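Local coordinates for thermospermine synthase (Medicago truncatula, PDB 6BQ2), which probably catalyses the transfer of an aminopropyl group from decarboxylated S-adenosylmethionine to spermidine, yielding thermospermine and S-methyl-5'-thioadenosine, at residues M101-F106 / T124-V129; I86-L91 / G110-T115; F199-L204 / R238-Y243; Q57-L62 / D134-E139. All coordinates share one frame; numbering follows the deposited sequence.

Interaction 1 of 4, residues M101-F106 / T124-V129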
# COMPACT_ATOMS: atom_id res chain seq x y z
N MET B 101 -41.04 -14.45 24.78
CA MET B 101 -40.83 -15.89 24.55
C MET B 101 -40.66 -16.16 23.04
O MET B 101 -41.59 -16.51 22.32
CB MET B 101 -42.03 -16.70 25.12
CG MET B 101 -41.77 -18.20 25.27
SD MET B 101 -43.28 -18.97 25.92
CE MET B 101 -44.40 -18.97 24.50
N PRO B 102 -39.44 -15.94 22.51
CA PRO B 102 -39.21 -16.07 21.07
C PRO B 102 -38.95 -17.51 20.72
O PRO B 102 -38.02 -18.09 21.24
CB PRO B 102 -37.97 -15.20 20.82
CG PRO B 102 -37.24 -15.23 22.13
CD PRO B 102 -38.30 -15.28 23.19
N LYS B 103 -39.77 -18.07 19.82
CA LYS B 103 -39.74 -19.48 19.45
C LYS B 103 -39.29 -19.72 18.03
O LYS B 103 -38.62 -20.71 17.73
CB LYS B 103 -41.15 -20.07 19.59
CG LYS B 103 -41.66 -20.10 21.03
CD LYS B 103 -41.33 -21.46 21.66
CE LYS B 103 -41.33 -21.46 23.20
NZ LYS B 103 -40.28 -22.34 23.79
N ASN B 104 -39.66 -18.83 17.11
CA ASN B 104 -39.19 -19.00 15.78
C ASN B 104 -38.66 -17.71 15.19
O ASN B 104 -39.18 -16.62 15.48
CB ASN B 104 -40.23 -19.61 14.94
CG ASN B 104 -41.37 -18.72 14.67
OD1 ASN B 104 -41.64 -17.78 15.44
ND2 ASN B 104 -42.10 -19.02 13.57
N VAL B 105 -37.60 -17.89 14.41
CA VAL B 105 -36.83 -16.78 13.90
C VAL B 105 -36.49 -17.00 12.43
O VAL B 105 -36.22 -18.11 12.01
CB VAL B 105 -35.56 -16.57 14.76
CG1 VAL B 105 -34.72 -15.42 14.25
CG2 VAL B 105 -35.98 -16.27 16.20
N PHE B 106 -36.54 -15.93 11.65
CA PHE B 106 -36.18 -15.92 10.24
C PHE B 106 -34.98 -14.98 10.09
O PHE B 106 -35.04 -13.85 10.58
CB PHE B 106 -37.35 -15.41 9.40
CG PHE B 106 -37.15 -15.54 7.93
CD1 PHE B 106 -36.55 -14.54 7.21
CD2 PHE B 106 -37.67 -16.63 7.22
CE1 PHE B 106 -36.40 -14.62 5.82
CE2 PHE B 106 -37.54 -16.73 5.85
CZ PHE B 106 -36.90 -15.73 5.14
N THR B 124 -35.29 -20.98 24.42
CA THR B 124 -36.68 -20.79 24.00
C THR B 124 -36.92 -21.17 22.54
O THR B 124 -38.03 -21.51 22.12
CB THR B 124 -37.16 -19.31 24.20
OG1 THR B 124 -36.35 -18.40 23.43
CG2 THR B 124 -37.02 -18.88 25.64
N ILE B 125 -35.87 -21.04 21.75
CA ILE B 125 -35.96 -21.20 20.30
C ILE B 125 -36.25 -22.64 19.90
O ILE B 125 -35.55 -23.57 20.36
CB ILE B 125 -34.63 -20.72 19.64
CG1 ILE B 125 -34.53 -19.19 19.76
CG2 ILE B 125 -34.49 -21.16 18.20
CD1 ILE B 125 -35.48 -18.44 18.88
N ASP B 126 -37.27 -22.80 19.04
CA ASP B 126 -37.66 -24.09 18.43
C ASP B 126 -37.27 -24.21 16.95
O ASP B 126 -37.03 -25.35 16.46
CB ASP B 126 -39.17 -24.29 18.54
CG ASP B 126 -39.63 -24.62 19.98
OD1 ASP B 126 -38.81 -25.02 20.84
OD2 ASP B 126 -40.82 -24.45 20.27
N LYS B 127 -37.23 -23.09 16.22
CA LYS B 127 -36.90 -23.11 14.80
C LYS B 127 -36.21 -21.82 14.37
O LYS B 127 -36.67 -20.73 14.72
CB LYS B 127 -38.16 -23.23 13.98
CG LYS B 127 -37.94 -23.58 12.54
CD LYS B 127 -39.29 -23.76 11.84
CE LYS B 127 -39.78 -22.45 11.24
NZ LYS B 127 -40.40 -22.69 9.91
N VAL B 128 -35.13 -21.98 13.63
CA VAL B 128 -34.45 -20.88 12.93
C VAL B 128 -34.45 -21.20 11.45
O VAL B 128 -34.01 -22.29 11.05
CB VAL B 128 -32.98 -20.72 13.39
CG1 VAL B 128 -32.29 -19.60 12.62
CG2 VAL B 128 -32.93 -20.44 14.87
N VAL B 129 -34.95 -20.27 10.65
CA VAL B 129 -34.83 -20.33 9.21
C VAL B 129 -33.77 -19.34 8.74
O VAL B 129 -33.90 -18.16 9.01
CB VAL B 129 -36.15 -19.98 8.51
CG1 VAL B 129 -35.97 -20.02 6.98
CG2 VAL B 129 -37.24 -20.93 8.93
O HOH W 1 -41.56 -24.53 23.10
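Lys-103 O is gripped by two backbone N-H groups in succession, Asp-126 N at 2.8 Å and Lys-127 N at 3.1 Å. This shared acceptor opens the parallel pairing of strand 104-107 with strand 127-132. Helix 114-120 connects the two strands, so the contact is the strand-strand side of a beta-alpha-beta crossover in the Rossmann-like domain. The ladder continues with Val-105 N to Lys-127 O and Val-129 N to Val-105 O.

Side chains tie the loops before the strands. Thr-124 OG1 donates to Pro-102 O at 2.8 Å. Its hydroxyl stands between the backbone N and the carbonyl carbon (chi1 60°). The Lys-103 chain bends at chi2 (-93°) and runs alongside the Asp-126 side chain. Its NZ reaches Thr-124 O at 2.9 Å, in the carbonyl plane and on a lone pair. Lys-103 NZ stays beyond salt-bridge range of Asp-126 OD2, and one water joins the two charges, 2.6 Å from Lys-103 NZ. Replacing Lys-103 with alanine is likely to leave Thr-124 O without this donor and the Asp-126 carboxylate without its water-linked positive charge.

Asn-104 and Lys-127 lie on one face of the sheet and find their polar partners next door. The Asn-104 amide binds Lys-174 O and Asp-176 N, and Lys-127 NZ forms a salt bridge with Glu-173. On the other face, Val-105 CG2 meets Ile-125 CD1 tightly, at 3.5 Å, the two side chains crossing at about a right angle. Back on the face of Asn-104 and Lys-127, Val-129 CG1 packs obliquely on the Phe-106 ring, 3.8 Å from Phe-106 CD2.

Interaction 2 of 4, residues I86-L91 / G110-T115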
# COMPACT_ATOMS: atom_id res chain seq x y z
N ILE B 86 -18.61 -10.04 18.80
CA ILE B 86 -19.19 -8.76 19.14
C ILE B 86 -20.35 -8.47 18.20
O ILE B 86 -21.46 -8.13 18.64
CB ILE B 86 -18.16 -7.61 19.09
CG1 ILE B 86 -16.98 -7.92 20.02
CG2 ILE B 86 -18.80 -6.24 19.43
CD1 ILE B 86 -15.89 -6.89 19.96
N TYR B 87 -20.10 -8.58 16.90
CA TYR B 87 -21.12 -8.28 15.91
C TYR B 87 -22.33 -9.20 16.09
O TYR B 87 -23.45 -8.75 16.07
CB TYR B 87 -20.55 -8.43 14.46
CG TYR B 87 -21.57 -8.29 13.38
CD1 TYR B 87 -21.89 -7.04 12.82
CD2 TYR B 87 -22.23 -9.39 12.92
CE1 TYR B 87 -22.87 -6.95 11.85
CE2 TYR B 87 -23.21 -9.31 11.96
CZ TYR B 87 -23.53 -8.10 11.42
OH TYR B 87 -24.50 -8.04 10.40
N HIS B 88 -22.08 -10.50 16.27
CA HIS B 88 -23.19 -11.45 16.29
C HIS B 88 -23.94 -11.41 17.61
O HIS B 88 -25.14 -11.56 17.61
CB HIS B 88 -22.74 -12.85 15.87
CG HIS B 88 -22.29 -12.89 14.43
ND1 HIS B 88 -20.95 -12.87 14.05
CD2 HIS B 88 -23.01 -12.80 13.29
CE1 HIS B 88 -20.89 -12.85 12.73
NE2 HIS B 88 -22.12 -12.81 12.24
N GLU B 89 -23.25 -11.18 18.75
CA GLU B 89 -23.99 -10.99 20.00
C GLU B 89 -24.84 -9.72 19.97
O GLU B 89 -25.99 -9.74 20.40
CB GLU B 89 -23.06 -10.96 21.21
CG GLU B 89 -22.50 -12.31 21.59
CD GLU B 89 -21.71 -12.29 22.89
OE1 GLU B 89 -21.78 -11.29 23.65
OE2 GLU B 89 -21.00 -13.30 23.18
N CYS B 90 -24.30 -8.63 19.41
CA CYS B 90 -25.05 -7.39 19.31
C CYS B 90 -26.22 -7.50 18.32
O CYS B 90 -27.28 -7.01 18.60
CB CYS B 90 -24.18 -6.22 18.92
SG CYS B 90 -23.07 -5.66 20.23
N LEU B 91 -26.03 -8.22 17.23
CA LEU B 91 -27.09 -8.40 16.25
C LEU B 91 -28.26 -9.21 16.81
O LEU B 91 -29.42 -8.88 16.56
CB LEU B 91 -26.58 -9.10 15.03
CG LEU B 91 -27.57 -9.49 13.93
CD1 LEU B 91 -28.23 -8.24 13.35
CD2 LEU B 91 -26.89 -10.34 12.86
N GLY B 110 -27.22 -13.98 6.60
CA GLY B 110 -26.58 -14.80 7.65
C GLY B 110 -25.84 -16.06 7.21
O GLY B 110 -25.62 -16.99 8.04
N GLY B 111 -25.39 -16.10 5.95
CA GLY B 111 -24.81 -17.33 5.36
C GLY B 111 -23.60 -17.89 6.07
O GLY B 111 -23.35 -19.08 6.02
N GLU B 112 -22.86 -17.03 6.78
CA GLU B 112 -21.68 -17.50 7.51
C GLU B 112 -22.03 -18.49 8.64
O GLU B 112 -21.23 -19.31 9.01
CB GLU B 112 -20.87 -16.30 7.97
CG GLU B 112 -20.37 -16.34 9.40
CD GLU B 112 -19.59 -15.10 9.82
OE1 GLU B 112 -19.05 -15.12 10.98
OE2 GLU B 112 -19.52 -14.13 8.98
N GLY B 113 -23.24 -18.39 9.19
CA GLY B 113 -23.68 -19.32 10.22
C GLY B 113 -23.64 -18.77 11.62
O GLY B 113 -24.17 -19.40 12.55
N SER B 114 -23.00 -17.60 11.82
CA SER B 114 -22.74 -17.10 13.14
C SER B 114 -24.00 -16.51 13.82
O SER B 114 -24.17 -16.60 15.02
CB SER B 114 -21.63 -16.07 13.14
OG SER B 114 -20.43 -16.64 12.71
N THR B 115 -24.86 -15.89 13.03
CA THR B 115 -26.12 -15.40 13.48
C THR B 115 -26.94 -16.58 13.99
O THR B 115 -27.47 -16.50 15.08
CB THR B 115 -26.81 -14.61 12.37
OG1 THR B 115 -25.97 -13.47 12.08
CG2 THR B 115 -28.17 -14.15 12.76
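The His-88 imidazole is sandwiched: Ser-114 CB lies over the centre of one face in a CH-pi contact, and Tyr-87 CD2, from the helix turn carrying the histidine, covers the opposite face. No hydrogen bond joins the two segments. Thr-115 OG1 comes to the ring edge, near its plane, 3.3 Å from His-88 CD2. Glu-112 OE1 approaches His-88 CE1 obliquely at 3.4 Å, with ring and carboxylate planes 67° apart.

The segment 110-115 is the turn after the first strand of the Rossmann-like domain, consistent with the glycine-rich loop of AdoMet-methyltransferase-like folds. Gly-110 to Gly-113 form a type I turn, and Gly-113 is the N-cap residue of helix 114-120. Its backbone angles by themselves call for glycine. From the first turn of the helix, Ser-114 OG donates to Glu-112 OE1 at 2.7 Å, on the anti side and tilted out of the carboxylate plane. The same oxygen is also bonded to Ser-79 OG.

A hydrogen bond between His-88 ND1 and Glu-84 OE2 limits rotation of the ring. Thr-115 OG1 and Tyr-87 OH hydrogen-bond the two carboxylate oxygens of Asp-181, the predicted proton acceptor. Leu-91 CD2 also packs on the threonine, 3.4 Å from Thr-115 OG1.

Interaction 3 of 4, residues F199-L204 / R238-Y243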
# COMPACT_ATOMS: atom_id res chain seq x y z
N PHE B 199 -41.09 -2.62 1.67
CA PHE B 199 -40.71 -3.97 2.06
C PHE B 199 -41.09 -4.21 3.53
O PHE B 199 -41.75 -5.18 3.90
CB PHE B 199 -39.21 -4.27 1.81
CG PHE B 199 -38.76 -5.54 2.48
CD1 PHE B 199 -39.13 -6.78 1.97
CD2 PHE B 199 -38.06 -5.48 3.66
CE1 PHE B 199 -38.76 -7.95 2.60
CE2 PHE B 199 -37.70 -6.64 4.29
CZ PHE B 199 -38.06 -7.88 3.77
N TYR B 200 -40.70 -3.29 4.37
CA TYR B 200 -40.93 -3.43 5.80
C TYR B 200 -42.42 -3.44 6.12
O TYR B 200 -42.88 -4.29 6.86
CB TYR B 200 -40.28 -2.28 6.54
CG TYR B 200 -38.77 -2.28 6.61
CD1 TYR B 200 -38.04 -3.46 6.74
CD2 TYR B 200 -38.08 -1.07 6.66
CE1 TYR B 200 -36.65 -3.43 6.82
CE2 TYR B 200 -36.71 -1.02 6.76
CZ TYR B 200 -35.98 -2.21 6.86
OH TYR B 200 -34.60 -2.15 6.98
N GLU B 201 -43.15 -2.51 5.52
CA GLU B 201 -44.59 -2.38 5.79
C GLU B 201 -45.45 -3.50 5.25
O GLU B 201 -46.34 -3.99 5.94
CB GLU B 201 -45.12 -1.08 5.21
CG GLU B 201 -46.22 -0.45 6.04
CD GLU B 201 -46.32 1.01 5.67
OE1 GLU B 201 -45.74 1.89 6.40
OE2 GLU B 201 -46.90 1.24 4.59
N LEU B 202 -45.20 -3.88 4.01
CA LEU B 202 -46.09 -4.77 3.27
C LEU B 202 -45.63 -6.20 3.17
O LEU B 202 -46.43 -7.06 2.83
CB LEU B 202 -46.27 -4.25 1.87
CG LEU B 202 -46.73 -2.78 1.72
CD1 LEU B 202 -46.75 -2.35 0.26
CD2 LEU B 202 -48.09 -2.56 2.37
N THR B 203 -44.34 -6.47 3.39
CA THR B 203 -43.82 -7.84 3.30
C THR B 203 -43.39 -8.34 4.63
O THR B 203 -43.75 -9.42 5.02
CB THR B 203 -42.63 -7.94 2.33
OG1 THR B 203 -43.03 -7.57 1.01
CG2 THR B 203 -42.04 -9.39 2.35
N LEU B 204 -42.59 -7.56 5.36
CA LEU B 204 -42.00 -8.09 6.61
C LEU B 204 -42.99 -8.02 7.79
O LEU B 204 -43.22 -9.01 8.48
CB LEU B 204 -40.74 -7.28 6.94
CG LEU B 204 -39.86 -7.94 8.04
CD1 LEU B 204 -38.39 -7.88 7.70
CD2 LEU B 204 -40.15 -7.18 9.32
N ARG B 238 -38.41 4.11 11.31
CA ARG B 238 -39.28 4.99 12.07
C ARG B 238 -40.59 5.25 11.33
O ARG B 238 -41.60 5.56 11.97
CB ARG B 238 -38.52 6.31 12.39
CG ARG B 238 -39.12 7.14 13.50
CD ARG B 238 -38.17 8.23 14.03
NE ARG B 238 -37.47 9.03 12.99
CZ ARG B 238 -36.94 10.24 13.19
NH1 ARG B 238 -36.29 10.88 12.22
NH2 ARG B 238 -37.03 10.81 14.38
N GLN B 239 -40.61 5.06 10.01
CA GLN B 239 -41.87 5.29 9.25
C GLN B 239 -42.84 4.14 9.35
O GLN B 239 -43.98 4.27 8.93
CB GLN B 239 -41.59 5.52 7.74
CG GLN B 239 -40.53 6.55 7.43
CD GLN B 239 -40.75 7.80 8.21
OE1 GLN B 239 -41.86 8.37 8.17
NE2 GLN B 239 -39.74 8.26 8.93
N VAL B 240 -42.36 2.98 9.80
CA VAL B 240 -43.12 1.75 9.79
C VAL B 240 -43.46 1.24 11.18
O VAL B 240 -44.53 0.72 11.37
CB VAL B 240 -42.32 0.67 9.03
CG1 VAL B 240 -43.02 -0.68 9.05
CG2 VAL B 240 -42.01 1.16 7.60
N PHE B 241 -42.53 1.28 12.14
CA PHE B 241 -42.75 0.72 13.46
C PHE B 241 -42.87 1.81 14.52
O PHE B 241 -42.23 2.88 14.39
CB PHE B 241 -41.57 -0.18 13.86
CG PHE B 241 -41.47 -1.44 13.06
CD1 PHE B 241 -42.19 -2.56 13.45
CD2 PHE B 241 -40.69 -1.51 11.92
CE1 PHE B 241 -42.12 -3.74 12.71
CE2 PHE B 241 -40.60 -2.69 11.19
CZ PHE B 241 -41.31 -3.81 11.59
N LYS B 242 -43.64 1.55 15.57
CA LYS B 242 -43.78 2.52 16.66
C LYS B 242 -42.53 2.71 17.49
O LYS B 242 -42.21 3.85 17.84
CB LYS B 242 -44.92 2.12 17.61
CG LYS B 242 -45.18 3.20 18.66
CD LYS B 242 -46.57 3.15 19.21
CE LYS B 242 -46.78 4.23 20.26
NZ LYS B 242 -46.50 5.60 19.72
N TYR B 243 -41.87 1.61 17.85
CA TYR B 243 -40.69 1.66 18.71
C TYR B 243 -39.45 1.28 17.90
O TYR B 243 -39.42 0.20 17.30
CB TYR B 243 -40.86 0.75 19.90
CG TYR B 243 -42.09 1.04 20.73
CD1 TYR B 243 -42.12 2.11 21.60
CD2 TYR B 243 -43.24 0.28 20.59
CE1 TYR B 243 -43.25 2.40 22.34
CE2 TYR B 243 -44.39 0.56 21.31
CZ TYR B 243 -44.37 1.61 22.19
OH TYR B 243 -45.51 1.90 22.92
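Val-240 presses its two methyl groups against helix 197-204. Both Val-240 CG1 and Val-240 CG2 touch Tyr-200 CB, each at 4.0 Å. Val-240 CG1 also meets the helix backbone, 4.0 Å from Glu-201 N and about as far from Glu-201 CA. The other branch, Val-240 CG2, lies near Glu-201 OE1. CG1 stands anti to the backbone N (chi1 176°) and CG2 beside it, which turns both branches to the helix. One residue later, Phe-241 swings its ring end towards the last turn of the helix. There Leu-204 CD2 meets the ring at its edge, near the ring plane, 4.2 Å from Phe-241 CZ.

The helix ends in a wider pi-type turn, where Phe-199 O accepts from both Thr-203 N and Leu-204 N, each at 2.9 Å. This turn is likely to define where Leu-204 sits. Tyr-200 meets Val-240 through its CB alone, and its ring leads away to meet that of Phe-214. The Gln-239 amide is held by Asn-235 O, near the end of helix 230-238.

The contact lies in the Rossmann-like domain. Helix 197-204 is on the crossover from strand 175-181 to strand 212-220. The loop 239-242 follows helix 230-238 and leads into the edge strand 243-251. The pairing therefore joins two successive strand connections.

No hydrogen bond or salt bridge crosses between the segments. Glu-201 OE1 and Gln-239 O are both acceptors, 3.9 Å apart, and cannot bond directly. The Glu-201 carboxylate has a long, weak ion pair with Lys-197. Cohesion is therefore likely to rest on apolar packing at ordinary van der Waals separations.

Interaction 4 of 4, residues Q57-L62 / D134-E139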
# COMPACT_ATOMS: atom_id res chain seq x y z
N GLN B 57 -20.20 -13.22 -5.84
CA GLN B 57 -19.02 -12.67 -5.13
C GLN B 57 -17.88 -13.68 -4.98
O GLN B 57 -18.12 -14.87 -5.00
CB GLN B 57 -19.43 -12.20 -3.73
CG GLN B 57 -20.01 -13.33 -2.88
CD GLN B 57 -20.97 -12.84 -1.81
OE1 GLN B 57 -20.74 -11.79 -1.21
NE2 GLN B 57 -22.03 -13.59 -1.58
N ASP B 58 -16.66 -13.17 -4.82
CA ASP B 58 -15.47 -13.96 -4.52
C ASP B 58 -15.43 -14.16 -3.03
O ASP B 58 -15.92 -13.30 -2.26
CB ASP B 58 -14.17 -13.24 -4.92
CG ASP B 58 -13.99 -13.14 -6.42
OD1 ASP B 58 -14.56 -13.99 -7.16
OD2 ASP B 58 -13.29 -12.19 -6.85
N ILE B 59 -14.82 -15.27 -2.62
CA ILE B 59 -14.83 -15.70 -1.24
C ILE B 59 -13.43 -16.09 -0.87
O ILE B 59 -12.82 -16.83 -1.59
CB ILE B 59 -15.72 -16.95 -1.04
CG1 ILE B 59 -17.12 -16.73 -1.64
CG2 ILE B 59 -15.79 -17.29 0.44
CD1 ILE B 59 -17.89 -18.02 -1.93
N ALA B 60 -12.90 -15.58 0.25
CA ALA B 60 -11.57 -15.99 0.72
C ALA B 60 -11.58 -16.14 2.25
O ALA B 60 -12.33 -15.46 2.93
CB ALA B 60 -10.53 -14.96 0.30
N LEU B 61 -10.83 -17.11 2.75
CA LEU B 61 -10.54 -17.28 4.16
C LEU B 61 -9.04 -17.09 4.36
O LEU B 61 -8.22 -17.82 3.80
CB LEU B 61 -10.98 -18.64 4.66
CG LEU B 61 -10.90 -18.85 6.18
CD1 LEU B 61 -11.91 -18.00 6.94
CD2 LEU B 61 -11.08 -20.33 6.50
N LEU B 62 -8.72 -16.09 5.16
CA LEU B 62 -7.33 -15.69 5.40
C LEU B 62 -6.97 -15.98 6.82
O LEU B 62 -7.83 -15.94 7.67
CB LEU B 62 -7.18 -14.19 5.15
CG LEU B 62 -7.74 -13.68 3.83
CD1 LEU B 62 -7.48 -12.19 3.68
CD2 LEU B 62 -7.21 -14.46 2.64
N ASP B 134 -26.90 -16.91 -1.63
CA ASP B 134 -25.65 -17.45 -2.20
C ASP B 134 -25.32 -18.76 -1.56
O ASP B 134 -24.63 -18.83 -0.53
CB ASP B 134 -24.48 -16.47 -2.04
CG ASP B 134 -23.27 -16.84 -2.91
OD1 ASP B 134 -23.18 -17.99 -3.38
OD2 ASP B 134 -22.42 -15.97 -3.15
N GLU B 135 -25.81 -19.85 -2.17
CA GLU B 135 -25.54 -21.17 -1.65
C GLU B 135 -24.03 -21.47 -1.49
O GLU B 135 -23.65 -22.21 -0.59
CB GLU B 135 -26.17 -22.24 -2.55
CG GLU B 135 -26.12 -23.63 -1.94
CD GLU B 135 -26.94 -24.64 -2.74
OE1 GLU B 135 -27.12 -24.40 -3.97
OE2 GLU B 135 -27.41 -25.65 -2.12
N GLU B 136 -23.19 -20.90 -2.34
CA GLU B 136 -21.75 -21.17 -2.21
C GLU B 136 -21.16 -20.61 -0.94
O GLU B 136 -20.31 -21.27 -0.34
CB GLU B 136 -20.94 -20.70 -3.43
CG GLU B 136 -20.44 -21.91 -4.21
CD GLU B 136 -19.20 -21.64 -4.99
OE1 GLU B 136 -18.08 -21.57 -4.39
OE2 GLU B 136 -19.38 -21.51 -6.22
N VAL B 137 -21.63 -19.45 -0.49
CA VAL B 137 -21.16 -18.88 0.79
C VAL B 137 -21.56 -19.81 1.94
O VAL B 137 -20.77 -20.09 2.80
CB VAL B 137 -21.70 -17.45 1.03
CG1 VAL B 137 -21.45 -16.98 2.47
CG2 VAL B 137 -21.07 -16.50 0.03
N VAL B 138 -22.80 -20.28 1.94
CA VAL B 138 -23.28 -21.17 2.99
C VAL B 138 -22.45 -22.44 3.04
O VAL B 138 -22.04 -22.86 4.12
CB VAL B 138 -24.77 -21.58 2.78
CG1 VAL B 138 -25.20 -22.64 3.79
CG2 VAL B 138 -25.64 -20.35 2.93
N GLU B 139 -22.27 -23.08 1.89
CA GLU B 139 -21.51 -24.33 1.84
C GLU B 139 -20.06 -24.12 2.24
O GLU B 139 -19.53 -24.95 2.99
CB GLU B 139 -21.63 -24.99 0.47
CG GLU B 139 -23.02 -25.58 0.21
CD GLU B 139 -23.42 -26.71 1.19
OE1 GLU B 139 -22.56 -27.48 1.69
OE2 GLU B 139 -24.61 -26.80 1.52
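Gln-57 lays its carboxamide across the Val-137 side chain, with NE2 3.5 Å from Val-137 CG2, and reaches past it to Asp-134. The contact joins the start of strand 58-64, in the N-terminal antiparallel sheet of the tetramerisation domain, to the N-capped helix 135-144 of the Rossmann-like domain. Gln-57 itself binds adenosine.

The polar bond is nearly straight. Gln-57 NE2 donates to Asp-134 OD2 at 2.9 Å, with an N-H...O angle of 177°. The acceptor lies in the plane of the amide, and the amide and carboxylate planes are only 15° apart. The donor meets Asp-134 OD2 on its anti side. The amide orientation is thus defined, because the N-H end must face the carboxylate. Gln-57 CG sits between the backbone N and the carbonyl carbon (chi1 60°), and the chain beyond it is extended, which carries NE2 across to the helix. A leucine in its place would probably leave Asp-134 OD2 without this donor and disturb the adenosine site.

Both carboxylate oxygens of Asp-134 are engaged. Ser-54 OG also bonds to OD2, so this oxygen is shared by two groups of the N-terminal domain. Asp-134 OD1 caps the helix with a weak bond from Glu-136 N, at 3.1 Å. The Asp-134 backbone N is held by OD1 of the adenosine-binding Asp-132, which links the cap to the binding site.

Two residues along the strand, Ile-59 points towards the helix from its buried position. Its side chain crosses that of Val-137 obliquely, and Ile-59 CD1 comes to 4.0 Å from Val-137 CG2.

From the N terminus, segment 57-62 opens the longest loop, which interaction 4 closes at 134-139. Interactions 1 and 2 both fall within that loop and cross: 86-91 opens interaction 2, 101-106 opens interaction 1, 110-115 closes interaction 2 and 124-129 closes interaction 1. Helix 84-98, strand 104-107, helix 114-120 and strand 127-132 follow one another there. Interaction 4 ties the N-terminal antiparallel sheet to the Rossmann-like domain that holds the other three. It also touches interaction 2, where Gly-111 CA packs on Val-138 CG2 at 4.0 Å. Interaction 3 opens only after all of these have closed. It joins 199-204 to 238-243, its centre about 31 Å from that of interaction 4.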